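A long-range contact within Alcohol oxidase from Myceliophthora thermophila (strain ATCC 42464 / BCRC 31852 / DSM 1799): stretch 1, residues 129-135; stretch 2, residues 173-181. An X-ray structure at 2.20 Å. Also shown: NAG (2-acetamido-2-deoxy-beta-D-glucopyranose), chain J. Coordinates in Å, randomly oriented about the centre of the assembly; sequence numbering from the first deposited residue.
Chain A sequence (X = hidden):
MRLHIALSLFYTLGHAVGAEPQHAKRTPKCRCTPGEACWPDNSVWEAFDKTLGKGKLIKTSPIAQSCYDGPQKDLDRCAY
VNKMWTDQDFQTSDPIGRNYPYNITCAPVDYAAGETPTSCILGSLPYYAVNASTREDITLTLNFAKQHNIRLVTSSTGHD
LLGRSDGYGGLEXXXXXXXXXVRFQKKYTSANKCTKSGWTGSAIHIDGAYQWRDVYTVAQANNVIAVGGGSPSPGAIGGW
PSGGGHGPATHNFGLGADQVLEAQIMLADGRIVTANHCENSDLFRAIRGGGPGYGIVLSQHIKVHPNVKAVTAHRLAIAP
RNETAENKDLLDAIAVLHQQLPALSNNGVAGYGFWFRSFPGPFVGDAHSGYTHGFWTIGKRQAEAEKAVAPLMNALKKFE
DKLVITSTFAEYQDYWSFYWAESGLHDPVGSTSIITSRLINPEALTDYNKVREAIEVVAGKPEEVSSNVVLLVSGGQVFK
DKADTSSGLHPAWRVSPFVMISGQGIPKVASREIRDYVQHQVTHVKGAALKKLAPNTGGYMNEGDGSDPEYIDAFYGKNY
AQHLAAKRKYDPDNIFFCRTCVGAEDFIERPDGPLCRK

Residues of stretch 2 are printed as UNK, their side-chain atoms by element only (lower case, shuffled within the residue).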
# COMPACT_ATOMS: atom_id res chain seq x y z
N ALA A 129 4.60 0.33 22.55
CA ALA A 129 4.92 -0.70 21.57
C ALA A 129 5.78 -1.76 22.20
O ALA A 129 6.61 -1.46 23.05
CB ALA A 129 5.64 -0.08 20.38
N VAL A 130 5.59 -3.01 21.79
CA VAL A 130 6.52 -4.11 22.13
C VAL A 130 7.38 -4.39 20.90
O VAL A 130 6.86 -4.73 19.83
CB VAL A 130 5.74 -5.35 22.56
CG1 VAL A 130 6.67 -6.54 22.73
CG2 VAL A 130 4.98 -5.08 23.84
N ASN A 131 8.69 -4.20 21.04
CA ASN A 131 9.65 -4.53 20.00
C ASN A 131 9.80 -6.06 20.00
O ASN A 131 10.70 -6.61 20.64
CB ASN A 131 10.99 -3.81 20.26
CG ASN A 131 12.07 -4.21 19.29
OD1 ASN A 131 11.79 -4.79 18.25
ND2 ASN A 131 13.33 -3.89 19.63
N ALA A 132 8.88 -6.74 19.30
CA ALA A 132 8.76 -8.19 19.36
C ALA A 132 9.71 -8.83 18.37
O ALA A 132 9.64 -8.53 17.18
CB ALA A 132 7.33 -8.61 19.04
N SER A 133 10.59 -9.69 18.86
CA SER A 133 11.54 -10.45 18.00
C SER A 133 11.45 -11.98 18.12
O SER A 133 12.16 -12.67 17.42
CB SER A 133 12.99 -9.98 18.27
OG SER A 133 13.32 -10.10 19.64
N THR A 134 10.57 -12.50 18.98
CA THR A 134 10.35 -13.94 19.12
C THR A 134 8.85 -14.18 19.14
O THR A 134 8.08 -13.26 19.38
CB THR A 134 10.92 -14.48 20.43
OG1 THR A 134 10.19 -13.95 21.56
CG2 THR A 134 12.41 -14.18 20.56
N ARG A 135 8.45 -15.42 18.91
CA ARG A 135 7.05 -15.82 19.09
C ARG A 135 6.55 -15.62 20.53
O ARG A 135 5.36 -15.38 20.73
CB ARG A 135 6.85 -17.29 18.73
CG ARG A 135 6.96 -17.57 17.25
CD ARG A 135 6.73 -19.04 16.93
NE ARG A 135 6.72 -19.22 15.47
CZ ARG A 135 6.20 -20.26 14.80
NH1 ARG A 135 5.64 -21.28 15.43
NH2 ARG A 135 6.24 -20.25 13.47
N UNK A 173 1.87 -4.12 18.68
CA UNK A 173 2.71 -5.25 18.36
C UNK A 173 3.56 -4.86 17.18
O UNK A 173 3.09 -4.90 16.03
c UNK A 173 3.53 -8.24 18.74
c UNK A 173 1.65 -8.76 17.17
c UNK A 173 1.86 -6.47 18.04
c UNK A 173 2.64 -7.72 17.62
N UNK A 174 4.80 -4.46 17.46
CA UNK A 174 5.76 -4.06 16.41
C UNK A 174 6.61 -5.26 15.97
O UNK A 174 7.39 -5.81 16.75
c UNK A 174 9.56 -1.51 17.34
c UNK A 174 8.76 -1.63 16.21
c UNK A 174 7.21 -1.99 14.63
c UNK A 174 10.41 -0.34 14.90
c UNK A 174 9.20 -1.04 15.00
c UNK A 174 11.18 -0.25 16.02
c UNK A 174 6.65 -2.95 16.96
c UNK A 174 10.77 -0.82 17.24
c UNK A 174 7.50 -2.23 15.96
n UNK A 174 8.24 -1.28 14.05
N UNK A 175 6.44 -5.67 14.71
CA UNK A 175 7.05 -6.89 14.19
C UNK A 175 8.34 -6.68 13.43
O UNK A 175 8.90 -7.63 12.89
c UNK A 175 4.79 -8.08 14.14
c UNK A 175 6.02 -7.63 13.34
c UNK A 175 3.73 -8.60 13.17
c UNK A 175 5.13 -9.13 15.19
N UNK A 176 8.85 -5.45 13.42
CA UNK A 176 9.98 -5.08 12.55
C UNK A 176 11.26 -5.90 12.81
O UNK A 176 12.02 -6.15 11.91
c UNK A 176 10.22 -3.58 12.67
c UNK A 176 13.18 -2.07 11.25
n UNK A 176 12.54 -2.33 10.13
c UNK A 176 11.29 -3.05 11.78
c UNK A 176 11.37 -2.97 10.43
n UNK A 176 12.43 -2.46 12.26
N UNK A 177 11.48 -6.34 14.05
CA UNK A 177 12.62 -7.24 14.36
C UNK A 177 12.25 -8.71 14.51
O UNK A 177 13.02 -9.49 15.09
o UNK A 177 13.66 -5.40 15.55
c UNK A 177 13.34 -6.77 15.62
N UNK A 178 11.09 -9.12 14.02
CA UNK A 178 10.66 -10.51 14.08
C UNK A 178 11.10 -11.14 12.79
O UNK A 178 10.36 -11.14 11.80
c UNK A 178 9.15 -10.62 14.31
c UNK A 178 7.33 -13.82 13.41
c UNK A 178 8.99 -12.87 15.41
c UNK A 178 7.82 -12.52 13.35
c UNK A 178 8.64 -12.03 14.36
c UNK A 178 8.53 -14.18 15.45
c UNK A 178 7.70 -14.66 14.46
N UNK A 179 12.33 -11.66 12.78
CA UNK A 179 13.02 -12.02 11.55
C UNK A 179 13.77 -13.35 11.72
O UNK A 179 14.86 -13.36 12.28
n UNK A 179 12.78 -5.74 8.43
n UNK A 179 13.61 -7.69 9.33
n UNK A 179 14.02 -5.65 10.41
c UNK A 179 14.00 -10.90 11.21
c UNK A 179 14.25 -8.52 10.34
c UNK A 179 13.28 -9.61 10.78
c UNK A 179 13.47 -6.37 9.39
N UNK A 180 13.17 -14.45 11.24
CA UNK A 180 13.72 -15.80 11.47
C UNK A 180 14.18 -16.49 10.17
O UNK A 180 14.19 -17.72 10.08
c UNK A 180 12.13 -15.95 13.42
c UNK A 180 12.69 -16.65 12.20
o UNK A 180 10.95 -15.74 13.52
n UNK A 180 12.99 -15.60 14.37
N UNK A 181 14.59 -15.67 9.20
CA UNK A 181 15.24 -16.13 7.98
C UNK A 181 14.37 -15.99 6.74
O UNK A 181 13.13 -16.08 6.81
C1 NAG J . 14.54 -4.17 18.91
C2 NAG J . 15.63 -3.14 19.13
C3 NAG J . 16.83 -3.52 18.26
C4 NAG J . 17.40 -4.86 18.70
C5 NAG J . 16.30 -5.89 18.56
C6 NAG J . 16.78 -7.21 19.16
C7 NAG J . 14.80 -0.87 19.54
C8 NAG J . 14.38 0.41 18.88
N2 NAG J . 15.18 -1.83 18.71
O3 NAG J . 17.81 -2.49 18.30
O4 NAG J . 18.57 -5.20 17.90
O5 NAG J . 15.07 -5.48 19.23
O6 NAG J . 15.71 -8.15 19.15
O7 NAG J . 14.77 -1.01 20.76
O HOH W 1 12.42 -3.06 15.56
O HOH W 2 10.08 -5.15 16.38
O HOH W 3 13.86 -12.67 15.38

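Position 173 carries four carbons, forked at the second. Its backbone pairs in parallel with Val 130, with the CA atoms 5.5 Å apart. A chain of four carbons forked there is leucine. CD1 of Leu 173 lies 3.8 Å from CB of Ala 132, an apolar contact.

Position 174 has one carbon followed by fused five- and six-membered rings holding eight carbons and one nitrogen. Only tryptophan has this side chain. The backbone of Trp 174 pairs in parallel with Asn 131, and both side chains lie on the same face of the sheet. CE3 of Trp 174 is 4.0 Å from CB of Asn 131. C8 of the NAG sits at the edge of the indole, near its plane.

Position 175 again shows four carbons, forked at the second, so it is leucine. The CA-to-CB bond of Leu 175 points away from stretch 1, but the end of the side chain comes nearer. CD2 of Leu 175 lies 4.5 Å from CB of Ala 132.

Position 176 has one carbon and then a five-membered ring of three carbons and two nitrogens. This is histidine. The side chain of His 176 does not touch stretch 1. ND1 of His 176 makes a weak hydrogen bond of 3.4 Å to the oxygen of water 1.

Position 177 has one carbon and one oxygen, with no further branch. It is serine. CB of Ser 177 points toward stretch 1. OG of Ser 177 lies 3.3 Å from OD1 of Asn 131, and water 1 is hydrogen-bonded to both atoms. The backbone O of Ser 177 receives a CA-H...O contact from CA of Ser 133 at 3.4 Å.

Position 178 has one carbon and a ring of six carbons with no oxygen. This is phenylalanine, not tyrosine. CE1 of Phe 178 is 3.7 Å from N of Arg 135, and CZ of Phe 178 is 4.1 Å from CG of Arg 135. N of Phe 178 bonds to O of Leu 175 at 2.9 Å, closing a type I turn.

Position 179 has three carbons, a nitrogen, and a carbon carrying two more nitrogens. It is arginine. The end of the Arg 179 side chain leads away from stretch 1.

Position 180 has two carbons, the second bearing one oxygen and one nitrogen. This is asparagine. ND2 of Asn 180 is 4.3 Å from O of Ser 133.

Position 181 has no side-chain atoms and is glycine. The backbone angles of Gly 181 would jam a CB against the preceding carbonyl O.

The contact begins as a short parallel pairing. N of Trp 174 donates to O of Val 130 at 3.2 Å, and N of Ala 132 donates to O of Trp 174 at 3.1 Å. The turn then brings Ser 177 and Phe 178 against Ser 133 to Arg 135. Water 2 joins OD1 of Asn 131 to the backbone of Trp 174 and Ser 177. ND2 of Asn 131 carries the glycan, covalently bonded to C1 of the NAG at 1.4 Å.

Stretch 2 (173-181) LWLHSFRNG
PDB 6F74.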